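Local coordinates for protein exopolygalacturonate lyase (Vibrio vulnificus, PDB 5A29) that probably cleaves pectate, a polygalacturonate, by beta-elimination as a manganese-binding, family 2 polysaccharide lyase, at residues P211-L216 with A260-Y265. Residues are numbered along the deposited sequence; the frame is centred on the assembly and turned at random.
Sequences PIPASL and AAWGQY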
loop_
_atom_site.group_PDB
_atom_site.type_symbol
_atom_site.label_atom_id
_atom_site.label_comp_id
_atom_site.label_asym_id
_atom_site.label_seq_id
_atom_site.Cartn_x
_atom_site.Cartn_y
_atom_site.Cartn_z
ATOM N N PRO A 211 -7.501 28.153 -2.835
ATOM C CA PRO A 211 -7.553 28.373 -1.407
ATOM C C PRO A 211 -8.235 27.158 -0.721
ATOM O O PRO A 211 -9.153 26.554 -1.284
ATOM C CB PRO A 211 -8.468 29.635 -1.276
ATOM C CG PRO A 211 -9.293 29.617 -2.546
ATOM C CD PRO A 211 -8.323 29.148 -3.591
ATOM N N ILE A 212 -7.868 26.910 0.525
ATOM C CA ILE A 212 -8.366 25.752 1.308
ATOM C C ILE A 212 -9.794 26.095 1.690
ATOM O O ILE A 212 -10.011 27.140 2.315
ATOM C CB ILE A 212 -7.487 25.605 2.580
ATOM C CG1 ILE A 212 -6.013 25.347 2.213
ATOM C CG2 ILE A 212 -8.055 24.574 3.580
ATOM C CD1 ILE A 212 -5.827 24.146 1.287
ATOM N N PRO A 213 -10.758 25.216 1.391
ATOM C CA PRO A 213 -12.183 25.473 1.734
ATOM C C PRO A 213 -12.548 25.130 3.188
ATOM O O PRO A 213 -11.730 24.618 3.945
ATOM C CB PRO A 213 -12.924 24.526 0.783
ATOM C CG PRO A 213 -11.978 23.323 0.703
ATOM C CD PRO A 213 -10.575 23.890 0.722
ATOM N N ALA A 214 -13.785 25.385 3.608
ATOM C CA ALA A 214 -14.257 24.929 4.936
ATOM C C ALA A 214 -14.399 23.365 4.888
ATOM O O ALA A 214 -14.464 22.783 3.803
ATOM C CB ALA A 214 -15.626 25.548 5.256
ATOM N N SER A 215 -14.409 22.717 6.047
ATOM C CA SER A 215 -14.772 21.321 6.160
ATOM C C SER A 215 -16.310 21.174 5.969
ATOM O O SER A 215 -17.065 22.032 6.443
ATOM C CB SER A 215 -14.411 20.843 7.545
ATOM O OG SER A 215 -14.744 19.467 7.640
ATOM N N LEU A 216 -16.748 20.099 5.297
ATOM C CA LEU A 216 -18.159 19.743 5.223
ATOM C C LEU A 216 -18.558 18.980 6.444
ATOM O O LEU A 216 -19.752 18.815 6.713
ATOM C CB LEU A 216 -18.433 18.876 3.987
ATOM C CG LEU A 216 -18.142 19.549 2.676
ATOM C CD1 LEU A 216 -18.535 18.654 1.515
ATOM C CD2 LEU A 216 -18.909 20.875 2.620
ATOM N N ALA A 260 1.508 21.469 0.746
ATOM C CA ALA A 260 1.430 20.977 2.098
ATOM C C ALA A 260 0.087 21.372 2.729
ATOM O O ALA A 260 -0.514 20.589 3.498
ATOM C CB ALA A 260 2.580 21.486 2.973
ATOM N N ALA A 261 -0.369 22.605 2.484
ATOM C CA ALA A 261 -1.708 22.982 2.968
ATOM C C ALA A 261 -2.854 22.037 2.438
ATOM O O ALA A 261 -3.789 21.713 3.198
ATOM C CB ALA A 261 -2.021 24.525 2.675
ATOM N N TRP A 262 -2.816 21.643 1.173
ATOM C CA TRP A 262 -3.886 20.794 0.582
ATOM C C TRP A 262 -3.740 19.354 1.111
ATOM O O TRP A 262 -4.724 18.711 1.454
ATOM C CB TRP A 262 -3.739 20.755 -0.914
ATOM C CG TRP A 262 -4.601 21.865 -1.492
ATOM C CD1 TRP A 262 -4.174 23.090 -1.989
ATOM C CD2 TRP A 262 -6.025 21.875 -1.520
ATOM N NE1 TRP A 262 -5.276 23.836 -2.368
ATOM C CE2 TRP A 262 -6.423 23.135 -2.093
ATOM C CE3 TRP A 262 -7.010 20.964 -1.105
ATOM C CZ2 TRP A 262 -7.777 23.500 -2.262
ATOM C CZ3 TRP A 262 -8.371 21.311 -1.280
ATOM C CH2 TRP A 262 -8.736 22.593 -1.864
ATOM N N GLY A 263 -2.490 18.900 1.239
ATOM C CA GLY A 263 -2.257 17.582 1.944
ATOM C C GLY A 263 -2.787 17.591 3.361
ATOM O O GLY A 263 -3.480 16.615 3.818
ATOM N N GLN A 264 -2.512 18.680 4.109
ATOM C CA GLN A 264 -3.002 18.796 5.444
ATOM C C GLN A 264 -4.566 18.823 5.477
ATOM O O GLN A 264 -5.173 18.189 6.342
ATOM C CB GLN A 264 -2.455 20.063 6.134
ATOM C CG GLN A 264 -2.955 20.252 7.538
ATOM C CD GLN A 264 -2.488 21.583 8.128
ATOM O OE1 GLN A 264 -2.717 22.643 7.558
ATOM N NE2 GLN A 264 -1.868 21.521 9.282
ATOM N N TYR A 265 -5.174 19.584 4.583
ATOM C CA TYR A 265 -6.676 19.696 4.596
ATOM C C TYR A 265 -7.272 18.282 4.406
ATOM O O TYR A 265 -8.181 17.857 5.117
ATOM C CB TYR A 265 -7.110 20.615 3.470
ATOM C CG TYR A 265 -8.620 20.636 3.292
ATOM C CD1 TYR A 265 -9.439 21.362 4.200
ATOM C CD2 TYR A 265 -9.230 19.849 2.317
ATOM C CE1 TYR A 265 -10.842 21.345 4.077
ATOM C CE2 TYR A 265 -10.621 19.809 2.195
ATOM C CZ TYR A 265 -11.426 20.583 3.068
ATOM O OH TYR A 265 -12.839 20.548 2.926
#
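The indole of W262 carries the methyl CD1 of I212 on one face: CD1 stands 3.5 Å from the centroid of the five-membered ring and 7° off its normal, a CH-pi contact. At the six-membered end the ring carbon CD of P213 approaches CH2 of W262 obliquely, at 3.4 Å. One face of the Y265 phenol takes that same CD of P213, 4.2 Å from the ring centroid and 10° off the normal, so the one methylene touches both aromatics. With CG1 of I212 turned beside the backbone N (chi1 -61°), the other branch, CG2, falls opposite that N and meets CD1 of Y265 at 3.6 Å, so each branch serves a different ring. At the Y265 edge, near the ring plane, OH donates to O of A214 over 2.9 Å, with the donor above the carbonyl plane. The same carbonyl O accepts a second hydrogen bond, from NE2 of Q189, and W262 NE1 is hydrogen-bonded to O of R210, so polar atoms of both rings are engaged. S215 OG is hydrogen-bonded to OE1 of Q269, one turn beyond Y265. An irregular segment of the loop between helix 170-184 and strand 227-228 thus lies along helix 259-272, whose A260 and Q264 side chains touch helix 234-250.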